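PDB 6DF3: interleukin-20 receptor subunit beta from Homo sapiens, which forms with IL20RA a cell-surface receptor for IL19, IL20 and IL24, and with IL22RA1 a receptor for IL20 and IL24. Local coordinates for residues Thr12-Leu17 against Gly126-Phe131; Thr70-Tyr75 against Val175-Arg180; Arg78-Ala81 against Gln86-Ala89; Glu110-Lys113 against Leu118-Glu121. The protein carries 1 engineered substitution. All coordinates share one frame; numbering follows the deposited sequence.

Contact 1: Thr12-Leu17 against Gly126-Phe131; sequences TNMKHL and GPQFEF
Phe129, the residue that meets both Asn13 and Met14, is anchored through its own backbone: Phe129 N donates to Gly126 O at 2.8 Å and closes a type I turn, and the same oxygen also lies at the edge of the Phe129 ring. The contact belongs to the junction of the two fibronectin type III domains of this receptor chain. From the first domain comes a tight hairpin, strands 8-12 and 15-19 joined by a type I' turn in which Thr12 and Lys15 exchange both backbone bonds. No hydrogen bond crosses the contact. The phenyl group instead reaches the turn edge-on, with Asn13 O near its plane and 3.5 Å from Phe129 CE1, while Asn13 CB comes to 3.7 Å from Phe129 CZ. The Asn13 amide stands nearly perpendicular to that ring (87°), and its ND2 is held by Thr105. Val175 and Thr173 also pack against Phe129. With a leucine in its place the ring edge beside the Asn13 carbonyl is gone, which would probably leave a gap between the turn and Val175. Met14 CG approaches Phe129 CZ obliquely at 4.1 Å. Beyond it the Met14 chain bends twice (chi2 -70°, chi3 -78°), crossing Gln128 at about a right angle and bringing Met14 CE to 3.8 Å from Gln128 CD.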
# COMPACT_ATOMS: atom_id res chain seq x y z
N THR C 12 20.86 -5.85 -6.71
CA THR C 12 21.54 -5.18 -5.63
C THR C 12 20.53 -4.31 -4.87
O THR C 12 19.92 -3.41 -5.50
CB THR C 12 22.59 -4.22 -6.20
OG1 THR C 12 23.53 -4.98 -6.95
CG2 THR C 12 23.34 -3.62 -5.08
N ASN C 13 20.39 -4.54 -3.56
CA ASN C 13 19.46 -3.77 -2.67
C ASN C 13 18.06 -3.50 -3.33
O ASN C 13 17.64 -2.35 -3.52
CB ASN C 13 20.13 -2.48 -2.26
CG ASN C 13 21.21 -2.71 -1.24
OD1 ASN C 13 21.16 -3.66 -0.45
ND2 ASN C 13 22.21 -1.86 -1.26
N MET C 14 17.43 -4.57 -3.80
CA MET C 14 16.11 -4.51 -4.51
C MET C 14 16.05 -3.73 -5.78
O MET C 14 14.97 -3.49 -6.28
CB MET C 14 14.98 -4.06 -3.57
CG MET C 14 14.82 -5.01 -2.41
SD MET C 14 14.12 -6.69 -2.82
CE MET C 14 12.38 -6.25 -2.99
N LYS C 15 17.19 -3.38 -6.37
CA LYS C 15 17.24 -2.89 -7.76
C LYS C 15 17.66 -4.03 -8.71
O LYS C 15 18.78 -4.57 -8.58
CB LYS C 15 18.26 -1.76 -7.87
CG LYS C 15 18.22 -1.13 -9.23
CD LYS C 15 19.33 -0.10 -9.40
CE LYS C 15 19.20 0.56 -10.77
NZ LYS C 15 20.51 1.10 -11.23
N HIS C 16 16.82 -4.41 -9.67
CA HIS C 16 17.13 -5.53 -10.54
C HIS C 16 17.46 -5.12 -11.96
O HIS C 16 16.60 -4.62 -12.70
CB HIS C 16 16.02 -6.56 -10.55
CG HIS C 16 15.26 -6.63 -9.28
ND1 HIS C 16 15.84 -6.95 -8.08
CD2 HIS C 16 13.92 -6.45 -9.03
CE1 HIS C 16 14.92 -6.86 -7.11
NE2 HIS C 16 13.74 -6.57 -7.67
N LEU C 17 18.70 -5.42 -12.35
CA LEU C 17 19.25 -5.11 -13.67
C LEU C 17 19.37 -6.36 -14.53
O LEU C 17 20.11 -7.24 -14.19
CB LEU C 17 20.66 -4.51 -13.50
CG LEU C 17 20.98 -3.06 -13.80
CD1 LEU C 17 22.52 -2.81 -13.86
CD2 LEU C 17 20.35 -2.63 -15.11
N GLY C 126 15.48 3.42 -0.15
CA GLY C 126 14.10 3.20 -0.66
C GLY C 126 13.02 2.52 0.24
O GLY C 126 13.35 1.81 1.28
N PRO C 127 11.72 2.70 -0.14
CA PRO C 127 10.56 2.16 0.56
C PRO C 127 10.65 0.67 0.90
O PRO C 127 10.10 0.25 1.94
CB PRO C 127 9.41 2.31 -0.52
CG PRO C 127 9.81 3.47 -1.36
CD PRO C 127 11.33 3.24 -1.47
N GLN C 128 11.33 -0.12 0.05
CA GLN C 128 11.48 -1.48 0.38
C GLN C 128 12.20 -1.71 1.72
O GLN C 128 12.03 -2.80 2.26
CB GLN C 128 12.17 -2.27 -0.76
CG GLN C 128 11.38 -2.23 -2.09
CD GLN C 128 10.19 -3.22 -2.11
OE1 GLN C 128 9.87 -3.92 -1.09
NE2 GLN C 128 9.53 -3.31 -3.27
N PHE C 129 12.87 -0.71 2.30
CA PHE C 129 13.77 -0.95 3.44
C PHE C 129 13.44 -0.26 4.73
O PHE C 129 13.31 1.00 4.76
CB PHE C 129 15.21 -0.46 3.11
CG PHE C 129 15.90 -1.24 2.01
CD1 PHE C 129 15.65 -0.93 0.65
CD2 PHE C 129 16.84 -2.21 2.32
CE1 PHE C 129 16.29 -1.62 -0.38
CE2 PHE C 129 17.50 -2.90 1.29
CZ PHE C 129 17.21 -2.60 -0.06
N GLU C 130 13.50 -1.05 5.80
CA GLU C 130 13.56 -0.54 7.18
C GLU C 130 14.98 -0.79 7.79
O GLU C 130 15.67 -1.82 7.46
CB GLU C 130 12.48 -1.21 8.05
CG GLU C 130 11.04 -0.78 7.74
CD GLU C 130 10.00 -1.69 8.41
OE1 GLU C 130 9.88 -1.59 9.66
OE2 GLU C 130 9.32 -2.52 7.70
N PHE C 131 15.39 0.14 8.66
CA PHE C 131 16.73 0.15 9.31
C PHE C 131 16.62 -0.16 10.79
O PHE C 131 15.80 0.45 11.52
CB PHE C 131 17.47 1.49 9.16
CG PHE C 131 17.75 1.87 7.74
CD1 PHE C 131 16.79 2.54 6.98
CD2 PHE C 131 18.98 1.54 7.12
CE1 PHE C 131 17.04 2.90 5.65
CE2 PHE C 131 19.25 1.91 5.79
CZ PHE C 131 18.28 2.57 5.05

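Contact 2: Thr70-Tyr75 against Val175-Arg180; sequences TATVPY and VKAIGR
Thr72 and Ala177 form the tight part of this contact: Thr72 OG1 donates to Ala177 O at 2.6 Å, the one hydrogen bond that links the two segments. The hydroxyl approaches from above the carbonyl plane, 47° out of it, with a C=O...O angle of 131°. Thr72 is the centre of an inverse gamma turn, and its torsion (chi1 -54°) sets OG1 anti to the carbonyl carbon, beside the backbone N. Around this bond the packing is looser. Thr72 OG1 is 4.0 Å from Ala177 CB, and Ile178 CG2 passes Thr72 CG2 at the same 4.0 Å, the two side chains crossing at about a right angle. Further out, exposed Gly179 and its neighbour Arg180 both face Val175, a G1 beta bulge, and Val175 O accepts from both Ile178 N and Gly179 N. Arg99 NE also bonds to Thr72 OG1, while the engineered Gln100 reaches Ile178 O. A valine at Thr72 would keep much of the bulk, but is likely to leave Ala177 O and Arg99 NE without their mate. Thr70, close by, hydrogen-bonds to a polar side chain of another protein's chain, consistent with the cytokine-binding role of loops near the domain junction in type II cytokine receptors. One hydroxyl thus joins loops of both domains with its donor and acceptor sides in use, a buried polar link with little apolar packing beside it.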
# COMPACT_ATOMS: atom_id res chain seq x y z
N THR C 70 7.24 -7.52 -9.13
CA THR C 70 6.35 -6.90 -8.12
C THR C 70 5.77 -7.89 -7.17
O THR C 70 4.86 -7.58 -6.33
CB THR C 70 5.19 -6.17 -8.81
OG1 THR C 70 4.62 -7.04 -9.72
CG2 THR C 70 5.64 -4.95 -9.61
N ALA C 71 6.33 -9.08 -7.22
CA ALA C 71 6.05 -10.10 -6.25
C ALA C 71 7.32 -10.95 -5.93
O ALA C 71 8.21 -11.16 -6.77
CB ALA C 71 4.94 -10.96 -6.77
N THR C 72 7.34 -11.53 -4.75
CA THR C 72 8.46 -12.40 -4.33
C THR C 72 8.17 -13.85 -4.84
O THR C 72 7.86 -14.76 -4.08
CB THR C 72 8.69 -12.28 -2.82
OG1 THR C 72 8.86 -10.88 -2.50
CG2 THR C 72 9.93 -13.02 -2.35
N VAL C 73 8.25 -14.01 -6.15
CA VAL C 73 8.10 -15.26 -6.85
C VAL C 73 9.13 -15.23 -8.03
O VAL C 73 9.65 -14.12 -8.40
CB VAL C 73 6.66 -15.44 -7.40
CG1 VAL C 73 5.59 -15.32 -6.32
CG2 VAL C 73 6.34 -14.43 -8.50
N PRO C 74 9.45 -16.42 -8.62
CA PRO C 74 10.38 -16.42 -9.74
C PRO C 74 9.74 -15.88 -11.00
O PRO C 74 8.61 -16.21 -11.28
CB PRO C 74 10.75 -17.93 -9.97
CG PRO C 74 9.68 -18.70 -9.21
CD PRO C 74 9.04 -17.77 -8.19
N TYR C 75 10.52 -15.13 -11.77
CA TYR C 75 10.15 -14.45 -12.98
C TYR C 75 11.06 -14.95 -14.14
O TYR C 75 12.25 -15.07 -13.97
CB TYR C 75 10.37 -12.92 -12.82
CG TYR C 75 9.22 -12.17 -12.24
CD1 TYR C 75 9.04 -12.16 -10.88
CD2 TYR C 75 8.33 -11.46 -13.05
CE1 TYR C 75 7.95 -11.47 -10.29
CE2 TYR C 75 7.23 -10.78 -12.48
CZ TYR C 75 7.04 -10.77 -11.09
OH TYR C 75 6.02 -10.06 -10.44
N VAL C 175 14.02 -5.99 4.90
CA VAL C 175 13.22 -5.94 3.67
C VAL C 175 12.01 -6.89 3.85
O VAL C 175 12.11 -8.15 3.67
CB VAL C 175 14.11 -6.35 2.42
CG1 VAL C 175 13.28 -6.43 1.13
CG2 VAL C 175 15.23 -5.35 2.18
N LYS C 176 10.87 -6.30 4.29
CA LYS C 176 9.64 -7.07 4.56
C LYS C 176 9.23 -8.01 3.39
O LYS C 176 8.92 -9.17 3.63
CB LYS C 176 8.51 -6.12 4.90
CG LYS C 176 7.30 -6.82 5.48
CD LYS C 176 6.24 -5.83 5.94
CE LYS C 176 6.66 -5.16 7.23
NZ LYS C 176 5.53 -4.31 7.70
N ALA C 177 9.31 -7.54 2.14
CA ALA C 177 8.92 -8.34 0.98
C ALA C 177 9.63 -9.69 0.80
O ALA C 177 9.07 -10.57 0.12
CB ALA C 177 9.11 -7.56 -0.27
N ILE C 178 10.83 -9.84 1.39
CA ILE C 178 11.62 -11.08 1.29
C ILE C 178 12.00 -11.71 2.64
O ILE C 178 12.45 -12.86 2.67
CB ILE C 178 12.86 -10.81 0.39
CG1 ILE C 178 13.85 -9.86 1.06
CG2 ILE C 178 12.41 -10.18 -0.92
CD1 ILE C 178 14.97 -9.40 0.14
N GLY C 179 11.78 -11.00 3.75
CA GLY C 179 11.95 -11.56 5.06
C GLY C 179 13.40 -11.60 5.50
O GLY C 179 13.76 -12.37 6.38
N ARG C 180 14.22 -10.72 4.93
CA ARG C 180 15.68 -10.79 5.07
C ARG C 180 16.20 -9.48 5.61
O ARG C 180 15.64 -8.43 5.32
CB ARG C 180 16.37 -11.14 3.74
CG ARG C 180 16.15 -12.60 3.33
CD ARG C 180 16.85 -12.93 2.00
NE ARG C 180 18.22 -12.40 2.01
CZ ARG C 180 18.88 -11.82 1.01
NH1 ARG C 180 18.35 -11.62 -0.20
NH2 ARG C 180 20.12 -11.40 1.24

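Contact 3: Arg78-Ala81 against Gln86-Ala89; sequences RVRA and QTSA
Ser88 and Ala81 carry the hydrogen bonds between these segments. Ala81 N donates to Ser88 OG at 2.8 Å along an almost straight line (176°), and Ser88 N returns a bond to Ala81 O, also at 2.8 Å, with the donor tilted 16° from the carbonyl plane. Ser88 OG sits between its backbone N and carbonyl carbon (chi1 62°), which turns it towards the Ala81 amide; a side-chain oxygen thereby accepts where a strand partner would ordinarily offer a backbone carbonyl. The same hydroxyl donates to Ala89 O at 3.0 Å, so it is gripped on both its donor and its acceptor sides. A weaker CA-H...O contact runs from Thr87 CA to Ala81 O at 3.3 Å, so that this oxygen is approached from two neighbouring residues.

These segments belong to the hairpin of strands 74-83 and 86-98, neighbours in the four-stranded sheet of the first fibronectin type III domain; they run roughly antiparallel, and strand 86-98 is not continuous along its length.

Van der Waals contacts surround the polar pair. Arg80 CB lies 3.5 Å from Ser88 OG, and beyond CB the chain runs out extended to NE. Thr87 CG2 then rests over one face of the Arg80 guanidinium, 3.6 Å above its plane and displaced towards the rim.

Charge and ring contacts lie on the flank: Arg78 forms a salt bridge with Glu35 and cation-pi contacts with Trp49 and Trp90.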
# COMPACT_ATOMS: atom_id res chain seq x y z
N ARG C 78 12.90 -12.41 -21.04
CA ARG C 78 13.48 -12.63 -22.33
C ARG C 78 13.78 -11.34 -23.06
O ARG C 78 13.12 -10.33 -22.86
CB ARG C 78 12.57 -13.48 -23.18
CG ARG C 78 11.24 -12.86 -23.50
CD ARG C 78 10.42 -13.79 -24.41
NE ARG C 78 9.27 -13.10 -24.95
CZ ARG C 78 8.36 -13.69 -25.72
NH1 ARG C 78 8.47 -14.95 -26.07
NH2 ARG C 78 7.33 -13.00 -26.14
N VAL C 79 14.74 -11.38 -23.94
CA VAL C 79 15.18 -10.16 -24.61
C VAL C 79 15.46 -10.41 -26.08
O VAL C 79 15.86 -11.50 -26.46
CB VAL C 79 16.42 -9.59 -23.94
CG1 VAL C 79 17.58 -10.57 -24.07
CG2 VAL C 79 16.81 -8.23 -24.53
N ARG C 80 15.22 -9.42 -26.92
CA ARG C 80 15.60 -9.59 -28.32
C ARG C 80 16.14 -8.30 -28.87
O ARG C 80 15.99 -7.24 -28.27
CB ARG C 80 14.40 -10.06 -29.15
CG ARG C 80 13.35 -8.99 -29.47
CD ARG C 80 12.22 -9.50 -30.35
NE ARG C 80 11.12 -8.55 -30.32
CZ ARG C 80 9.93 -8.73 -30.90
NH1 ARG C 80 9.66 -9.81 -31.61
NH2 ARG C 80 9.00 -7.78 -30.76
N ALA C 81 16.78 -8.40 -30.02
CA ALA C 81 17.39 -7.26 -30.65
C ALA C 81 16.64 -6.92 -31.91
O ALA C 81 16.12 -7.81 -32.56
CB ALA C 81 18.83 -7.58 -30.96
N GLN C 86 14.64 -6.62 -39.40
CA GLN C 86 15.29 -7.71 -38.68
C GLN C 86 15.10 -7.56 -37.14
O GLN C 86 15.60 -6.62 -36.53
CB GLN C 86 16.76 -7.88 -39.14
CG GLN C 86 16.93 -8.82 -40.35
CD GLN C 86 18.39 -9.15 -40.64
OE1 GLN C 86 19.29 -8.41 -40.27
NE2 GLN C 86 18.62 -10.28 -41.30
N THR C 87 14.26 -8.44 -36.58
CA THR C 87 14.29 -8.80 -35.18
C THR C 87 15.06 -10.11 -35.06
O THR C 87 14.89 -11.00 -35.88
CB THR C 87 12.88 -9.14 -34.62
OG1 THR C 87 12.03 -9.53 -35.70
CG2 THR C 87 12.25 -7.99 -33.93
N SER C 88 15.84 -10.25 -33.99
CA SER C 88 16.42 -11.55 -33.63
C SER C 88 15.33 -12.48 -33.05
O SER C 88 14.21 -12.08 -32.85
CB SER C 88 17.49 -11.36 -32.57
OG SER C 88 16.94 -10.80 -31.37
N ALA C 89 15.68 -13.73 -32.77
CA ALA C 89 14.81 -14.60 -32.04
C ALA C 89 14.85 -14.13 -30.55
O ALA C 89 15.67 -13.28 -30.18
CB ALA C 89 15.28 -16.03 -32.22

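Contact 4: Glu110-Lys113 against Leu118-Glu121; sequences EITK and LVIE
Ile111 reaches across to Leu118, Val119 and Ile120, and its branches divide the work. CB stays 4.2 Å from Val119 O. From it, Ile111 CG2 turns to Leu118 CD1, 3.8 Å away, and lies equally near Val119 O. The other branch, CG1, stands beside the backbone N (chi1 -55°), and a further bend (chi2 -49°) carries its tip, Ile111 CD1, to 3.6 Å from Ile120 CG1. Val169 of the facing sheet packs against both Ile111 and Leu118. On the other face Thr112 CG2 presses against Val119 CG1 at 3.3 Å, tighter than usual carbon contact, while an aromatic side chain of another protein's chain also packs on Val119. Further along that face the Glu110 and Glu121 side chains run alongside each other, carboxylate planes 15° apart; with Glu110 OE2 3.9 Å from Glu121 OE1, their like charges may favour uptake of a proton by one of them. Reciprocal backbone bonds tie Glu110 to Glu121 and Thr112 to Val119, all near 3.1 Å. Strands 109-114 and 117-122 thus form an antiparallel hairpin that continues to strand 156-160, the three-stranded sheet of a fibronectin type III domain, here the second.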
# COMPACT_ATOMS: atom_id res chain seq x y z
N GLU C 110 26.45 7.70 8.48
CA GLU C 110 27.27 8.79 8.96
C GLU C 110 26.87 9.20 10.39
O GLU C 110 25.72 9.60 10.64
CB GLU C 110 27.10 9.94 7.99
CG GLU C 110 28.08 11.08 8.21
CD GLU C 110 27.60 12.37 7.58
OE1 GLU C 110 27.96 13.46 8.12
OE2 GLU C 110 26.85 12.28 6.56
N ILE C 111 27.82 9.13 11.33
CA ILE C 111 27.60 9.56 12.71
C ILE C 111 28.07 10.99 12.87
O ILE C 111 29.05 11.42 12.26
CB ILE C 111 28.32 8.67 13.74
CG1 ILE C 111 27.92 7.21 13.56
CG2 ILE C 111 28.01 9.09 15.18
CD1 ILE C 111 26.43 6.94 13.45
N THR C 112 27.37 11.71 13.74
CA THR C 112 27.60 13.10 13.95
C THR C 112 27.18 13.38 15.42
O THR C 112 26.53 12.53 16.06
CB THR C 112 26.83 13.88 12.84
OG1 THR C 112 26.74 15.27 13.15
CG2 THR C 112 25.42 13.36 12.64
N LYS C 113 27.61 14.51 15.99
CA LYS C 113 27.16 14.91 17.35
C LYS C 113 27.13 16.41 17.56
O LYS C 113 28.16 17.08 17.52
CB LYS C 113 28.01 14.25 18.44
CG LYS C 113 29.51 14.24 18.19
CD LYS C 113 30.24 13.83 19.46
CE LYS C 113 31.63 13.26 19.19
NZ LYS C 113 32.69 14.28 19.13
N LEU C 118 23.65 12.35 20.21
CA LEU C 118 24.22 11.47 19.22
C LEU C 118 23.23 11.33 18.07
O LEU C 118 22.07 11.03 18.31
CB LEU C 118 24.46 10.11 19.85
CG LEU C 118 25.11 9.07 18.92
CD1 LEU C 118 26.57 9.45 18.65
CD2 LEU C 118 24.97 7.70 19.57
N VAL C 119 23.70 11.52 16.83
CA VAL C 119 22.82 11.47 15.62
C VAL C 119 23.39 10.61 14.48
O VAL C 119 24.60 10.53 14.29
CB VAL C 119 22.39 12.91 15.16
CG1 VAL C 119 23.50 13.93 15.25
CG2 VAL C 119 21.74 12.94 13.79
N ILE C 120 22.47 9.95 13.77
CA ILE C 120 22.76 9.02 12.70
C ILE C 120 22.03 9.51 11.45
O ILE C 120 20.94 10.12 11.52
CB ILE C 120 22.40 7.57 13.10
CG1 ILE C 120 23.07 6.56 12.16
CG2 ILE C 120 20.89 7.31 13.10
CD1 ILE C 120 22.85 5.09 12.49
N GLU C 121 22.66 9.28 10.30
CA GLU C 121 22.05 9.50 8.98
C GLU C 121 22.37 8.30 8.11
O GLU C 121 23.51 8.09 7.73
CB GLU C 121 22.61 10.78 8.37
CG GLU C 121 22.17 11.05 6.94
CD GLU C 121 22.31 12.52 6.55
OE1 GLU C 121 23.08 13.26 7.19
OE2 GLU C 121 21.62 12.93 5.59

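How the contacts relate
Contacts 1 and 2 both bridge the two fibronectin type III domains, their centres 11 Å apart. They meet directly: Phe129 CE2 packs on Val175 CG2 at 3.5 Å, and Gln128 OE1 lies 3.8 Å from Ala177 CB, so one junction holds both. Contacts 3 and 4 are hairpins, one inside each domain, on opposite sides of the chain's centre with their own centres about 50 Å apart. Contact 3 shares strand 74-83 with contact 2, yet their centres are about 29 Å apart. Contact 4 lies about 22 Å from contact 1, centre to centre. Residues of other protein chains reach contact 2 (seven of its residues) and contact 4 (one), whereas none touches contacts 1 and 3.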